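Local coordinates for sialidase B (Streptococcus pneumoniae serotype 4, PDB 4XJW), which removes terminal sialic acid residues, joined through alpha-2,3, alpha-2,6 or alpha-2,8 linkages, from oligosaccharides, glycoproteins and glycolipids, and acts as an intramolecular trans-sialidase, at residues Ile237-Ser242 / Leu303-Met308; Ser279-Ser284 / Tyr384-Asp389. The protein carries 1 engineered substitution. One frame throughout, in Å; residues are numbered along the deposited sequence.

Contact 1 lies in the core of the catalytic beta-propeller, where two strands from neighbouring sheets meet through aliphatic side chains and every touching residue is buried. Contact 2 is shallower: a loop leading into strand 286-294 meets the end of strand 377-387, part of the beta insertion between strands 301-308 and 420-426, and the turn after it. Neither contact has a hydrogen bond across it. In contact 1 aliphatic carbons pack together; contact 2 pairs one methyl touch with a serine at the edge of a phenylalanine ring, amid hydrogen bonds made on each side. The two share no strand, and although their centres are about 20 Å apart, their nearest atoms come within about 5 Å without touching.

Contact 1: residues Ile237-Ser242 / Leu303-Met308; sequences INIATS and LLADVM
Leu303 fills the tight end of this contact, sending its methyls in against Ile239 and Thr241. Its CG, anti to the backbone N (chi1 -180°), leans the fork along its own strand toward Ala305, which sets both prongs beside Ile239 CG2. CD1 lies 3.9 Å from Thr241 CG2, the two side chains meeting tip to tip, and 4.1 Å from Ile239 CG2. Ile239 and Leu303 cross obliquely, and the CG2 methyl of Ile239 lies near both prongs of the leucine. Two residues along, at Ala305, the other branch of Ile239 is engaged: Ile239 CG1 is 3.9 Å from Ala305 CB, at the point where the strands are in register, with the CA atoms of Ile239 and Ala305 7.9 Å apart.

These are blades of the six-bladed sialidase propeller packing face to face. Strand 237-244 belongs to one blade and strand 301-308 to the next, and the short segments run antiparallel at 170° with axes 9.2 Å apart, too far for backbone pairing. A polar tie accompanies the aliphatic packing, for Thr241 OG1 is hydrogen-bonded to the indole NE1 of Trp433 in the second BNR repeat.

Toward Ile237 and Met308 direct packing gives way. Their side chains make no contact with the facing segment, yet this end is buried as well, since strand 286-294 takes over: Phe287 pairs by backbone with Ile237 and touches Ile239, Ile288 meets Asp306, and Ser286 meets Met308. Asp306 OD1 accepts a hydrogen bond from Leu452 N.

Contact 2: residues Ser279-Ser284 / Tyr384-Asp389; sequences SQISGS and YSVDFD
Ile281 and Val386 join a loop between two propeller blades to the last residues of a strand of the beta insertion; that strand ends in an Asx turn at Asp387. Their apolar contact is a single touch, Ile281 CD1 to Val386 CG1 at 4.1 Å, with the side chains crossing at about a right angle. The isoleucine reaches it by an extended chain (chi2 -178°), and Glu395 of the adjoining strand 394-398 touches both residues.

The second kind sets a serine against a ring edge. Ser279 meets the edge of the Phe388 ring, with CB in the ring plane at 3.9 Å from Phe388 CE1 and OG at 3.7 Å from the same carbon. That hydroxyl is held by the carbonyl of Leu276. Trp270 braces both sides, edge-to-face with Phe388 and hydrogen-bonded through NE1 to Ser279 O.

Hydrogen bonds shape each segment separately. Ser282 OG donates to Gln280 O over 2.8 Å, from above the carbonyl plane (43° out of it). In the Asx turn, Asp389 N gives its hydrogen to the anti lone pair of Asp387 OD1 at 2.8 Å, and that oxygen also forms a salt bridge with Arg394 NH2.

Contact 1: residues Ile237-Ser242 / Leu303-Met308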
loop_
_atom_site.group_PDB
_atom_site.type_symbol
_atom_site.label_atom_id
_atom_site.label_comp_id
_atom_site.label_asym_id
_atom_site.label_seq_id
_atom_site.Cartn_x
_atom_site.Cartn_y
_atom_site.Cartn_z
ATOM N N ILE A 237 3.872 -0.792 12.258
ATOM C CA ILE A 237 2.793 -0.398 11.367
ATOM C C ILE A 237 1.616 0.075 12.207
ATOM O O ILE A 237 1.289 -0.561 13.210
ATOM C CB ILE A 237 2.314 -1.589 10.503
ATOM C CG1 ILE A 237 3.476 -2.225 9.741
ATOM C CG2 ILE A 237 1.173 -1.144 9.573
ATOM C CD1 ILE A 237 3.137 -3.590 9.128
ATOM N N ASN A 238 1.000 1.193 11.803
ATOM C CA ASN A 238 -0.238 1.684 12.416
ATOM C C ASN A 238 -1.352 1.634 11.370
ATOM O O ASN A 238 -1.069 1.570 10.183
ATOM C CB ASN A 238 -0.070 3.144 12.880
ATOM C CG ASN A 238 0.844 3.301 14.097
ATOM O OD1 ASN A 238 0.935 2.423 14.948
ATOM N ND2 ASN A 238 1.506 4.454 14.187
ATOM N N ILE A 239 -2.611 1.697 11.802
ATOM C CA ILE A 239 -3.732 1.849 10.863
ATOM C C ILE A 239 -4.157 3.310 10.836
ATOM O O ILE A 239 -4.452 3.891 11.880
ATOM C CB ILE A 239 -4.940 0.983 11.258
ATOM C CG1 ILE A 239 -4.543 -0.491 11.440
ATOM C CG2 ILE A 239 -6.047 1.125 10.217
ATOM C CD1 ILE A 239 -3.850 -1.120 10.220
ATOM N N ALA A 240 -4.171 3.907 9.644
ATOM C CA ALA A 240 -4.545 5.315 9.491
ATOM C C ALA A 240 -5.811 5.420 8.654
ATOM O O ALA A 240 -6.132 4.512 7.878
ATOM C CB ALA A 240 -3.406 6.119 8.849
ATOM N N THR A 241 -6.528 6.528 8.819
ATOM C CA THR A 241 -7.761 6.769 8.061
ATOM C C THR A 241 -7.836 8.201 7.550
ATOM O O THR A 241 -7.232 9.110 8.128
ATOM C CB THR A 241 -9.060 6.456 8.871
ATOM O OG1 THR A 241 -9.135 7.292 10.026
ATOM C CG2 THR A 241 -9.099 5.020 9.361
ATOM N N SER A 242 -8.595 8.367 6.470
ATOM C CA SER A 242 -8.908 9.671 5.884
ATOM C C SER A 242 -10.289 9.583 5.226
ATOM O O SER A 242 -10.708 8.511 4.811
ATOM C CB SER A 242 -7.831 10.042 4.855
ATOM O OG SER A 242 -8.166 11.229 4.137
ATOM N N LEU A 303 -14.143 -0.621 12.442
ATOM C CA LEU A 303 -12.911 -1.000 11.754
ATOM C C LEU A 303 -12.228 -2.140 12.491
ATOM O O LEU A 303 -12.049 -2.086 13.712
ATOM C CB LEU A 303 -11.981 0.224 11.607
ATOM C CG LEU A 303 -10.618 0.060 10.908
ATOM C CD1 LEU A 303 -10.179 1.370 10.272
ATOM C CD2 LEU A 303 -9.537 -0.387 11.881
ATOM N N LEU A 304 -11.868 -3.179 11.749
ATOM C CA LEU A 304 -11.112 -4.286 12.317
ATOM C C LEU A 304 -9.690 -4.295 11.742
ATOM O O LEU A 304 -9.458 -3.798 10.642
ATOM C CB LEU A 304 -11.813 -5.629 12.052
ATOM C CG LEU A 304 -12.863 -6.100 13.061
ATOM C CD1 LEU A 304 -13.991 -5.099 13.218
ATOM C CD2 LEU A 304 -13.407 -7.460 12.647
ATOM N N ALA A 305 -8.741 -4.851 12.492
ATOM C CA ALA A 305 -7.377 -5.077 11.994
ATOM C C ALA A 305 -6.722 -6.227 12.744
ATOM O O ALA A 305 -7.126 -6.548 13.855
ATOM C CB ALA A 305 -6.522 -3.805 12.119
ATOM N N ASP A 306 -5.707 -6.841 12.151
ATOM C CA ASP A 306 -4.912 -7.797 12.918
ATOM C C ASP A 306 -4.037 -7.026 13.894
ATOM O O ASP A 306 -3.576 -5.925 13.576
ATOM C CB ASP A 306 -3.968 -8.611 12.034
ATOM C CG ASP A 306 -4.669 -9.376 10.918
ATOM O OD1 ASP A 306 -5.849 -9.748 11.057
ATOM O OD2 ASP A 306 -3.989 -9.624 9.893
ATOM N N VAL A 307 -3.783 -7.616 15.064
ATOM C CA VAL A 307 -2.839 -7.031 16.021
ATOM C C VAL A 307 -1.695 -7.994 16.249
ATOM O O VAL A 307 -1.918 -9.181 16.500
ATOM C CB VAL A 307 -3.498 -6.743 17.375
ATOM C CG1 VAL A 307 -2.561 -5.901 18.242
ATOM C CG2 VAL A 307 -4.802 -6.029 17.167
ATOM N N MET A 308 -0.476 -7.470 16.172
ATOM C CA MET A 308 0.748 -8.242 16.388
ATOM C C MET A 308 1.517 -7.731 17.597
ATOM O O MET A 308 1.870 -6.552 17.667
ATOM C CB MET A 308 1.647 -8.136 15.164
ATOM C CG MET A 308 1.028 -8.661 13.885
ATOM S SD MET A 308 0.857 -10.457 13.908
ATOM C CE MET A 308 0.029 -10.721 12.339
#

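Contact 2: residues Ser279-Ser284 / Tyr384-Asp389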
loop_
_atom_site.group_PDB
_atom_site.type_symbol
_atom_site.label_atom_id
_atom_site.label_comp_id
_atom_site.label_asym_id
_atom_site.label_seq_id
_atom_site.Cartn_x
_atom_site.Cartn_y
_atom_site.Cartn_z
ATOM N N SER A 279 16.221 -5.662 5.872
ATOM C CA SER A 279 16.216 -5.109 7.219
ATOM C C SER A 279 14.777 -4.891 7.649
ATOM O O SER A 279 13.951 -4.371 6.877
ATOM C CB SER A 279 16.975 -3.787 7.295
ATOM O OG SER A 279 18.351 -3.984 6.996
ATOM N N GLN A 280 14.475 -5.293 8.874
ATOM C CA GLN A 280 13.100 -5.322 9.337
ATOM C C GLN A 280 13.048 -4.964 10.813
ATOM O O GLN A 280 13.777 -5.541 11.609
ATOM C CB GLN A 280 12.552 -6.729 9.105
ATOM C CG GLN A 280 11.103 -6.921 9.442
ATOM C CD GLN A 280 10.594 -8.287 9.016
ATOM O OE1 GLN A 280 11.361 -9.248 8.945
ATOM N NE2 GLN A 280 9.300 -8.373 8.706
ATOM N N ILE A 281 12.205 -3.998 11.176
ATOM C CA ILE A 281 12.049 -3.606 12.566
ATOM C C ILE A 281 11.530 -4.816 13.330
ATOM O O ILE A 281 10.483 -5.367 12.998
ATOM C CB ILE A 281 11.069 -2.433 12.737
ATOM C CG1 ILE A 281 11.546 -1.202 11.960
ATOM C CG2 ILE A 281 10.896 -2.114 14.236
ATOM C CD1 ILE A 281 10.651 0.047 12.116
ATOM N N SER A 282 12.276 -5.244 14.338
ATOM C CA SER A 282 12.038 -6.554 14.925
ATOM C C SER A 282 11.585 -6.565 16.378
ATOM O O SER A 282 11.303 -7.632 16.920
ATOM C CB SER A 282 13.274 -7.438 14.754
ATOM O OG SER A 282 13.552 -7.664 13.387
ATOM N N GLY A 283 11.497 -5.392 17.004
ATOM C CA GLY A 283 11.062 -5.313 18.388
ATOM C C GLY A 283 9.780 -4.528 18.628
ATOM O O GLY A 283 9.424 -4.268 19.778
ATOM N N SER A 284 9.081 -4.172 17.550
ATOM C CA SER A 284 7.877 -3.339 17.628
ATOM C C SER A 284 6.591 -4.130 17.523
ATOM O O SER A 284 6.504 -5.114 16.784
ATOM C CB SER A 284 7.889 -2.293 16.516
ATOM O OG SER A 284 6.729 -1.470 16.574
ATOM N N TYR A 384 11.510 3.164 21.724
ATOM C CA TYR A 384 12.617 2.899 20.810
ATOM C C TYR A 384 12.538 3.779 19.571
ATOM O O TYR A 384 11.451 4.184 19.155
ATOM C CB TYR A 384 12.589 1.451 20.332
ATOM C CG TYR A 384 12.879 0.408 21.387
ATOM C CD1 TYR A 384 11.861 -0.099 22.186
ATOM C CD2 TYR A 384 14.164 -0.101 21.555
ATOM C CE1 TYR A 384 12.116 -1.072 23.141
ATOM C CE2 TYR A 384 14.425 -1.070 22.504
ATOM C CZ TYR A 384 13.401 -1.553 23.291
ATOM O OH TYR A 384 13.660 -2.522 24.239
ATOM N N SER A 385 13.699 4.039 18.978
ATOM C CA SER A 385 13.800 4.666 17.666
ATOM C C SER A 385 14.702 3.779 16.814
ATOM O O SER A 385 15.455 2.969 17.349
ATOM C CB SER A 385 14.411 6.057 17.781
ATOM O OG SER A 385 13.484 7.002 18.286
ATOM N N VAL A 386 14.637 3.930 15.496
ATOM C CA VAL A 386 15.489 3.148 14.604
ATOM C C VAL A 386 16.406 4.029 13.760
ATOM O O VAL A 386 16.074 5.165 13.452
ATOM C CB VAL A 386 14.670 2.207 13.696
ATOM C CG1 VAL A 386 13.760 1.340 14.523
ATOM C CG2 VAL A 386 13.880 2.995 12.664
ATOM N N ASP A 387 17.564 3.500 13.382
ATOM C CA ASP A 387 18.462 4.227 12.486
ATOM C C ASP A 387 19.395 3.265 11.755
ATOM O O ASP A 387 19.554 2.105 12.151
ATOM C CB ASP A 387 19.293 5.259 13.253
ATOM C CG ASP A 387 20.389 4.620 14.085
ATOM O OD1 ASP A 387 21.492 4.386 13.540
ATOM O OD2 ASP A 387 20.146 4.347 15.279
ATOM N N PHE A 388 20.009 3.766 10.688
ATOM C CA PHE A 388 20.981 3.007 9.913
ATOM C C PHE A 388 22.331 3.716 9.952
ATOM O O PHE A 388 23.168 3.503 9.078
ATOM C CB PHE A 388 20.526 2.881 8.457
ATOM C CG PHE A 388 19.395 1.908 8.248
ATOM C CD1 PHE A 388 19.652 0.569 8.011
ATOM C CD2 PHE A 388 18.076 2.339 8.290
ATOM C CE1 PHE A 388 18.614 -0.334 7.810
ATOM C CE2 PHE A 388 17.038 1.449 8.092
ATOM C CZ PHE A 388 17.303 0.109 7.860
ATOM N N ASP A 389 22.534 4.562 10.960
ATOM C CA ASP A 389 23.767 5.354 11.056
ATOM C C ASP A 389 25.047 4.511 11.134
ATOM O O ASP A 389 26.122 4.972 10.738
ATOM C CB ASP A 389 23.703 6.312 12.246
ATOM C CG ASP A 389 22.609 7.352 12.101
ATOM O OD1 ASP A 389 21.975 7.401 11.025
ATOM O OD2 ASP A 389 22.394 8.126 13.060
#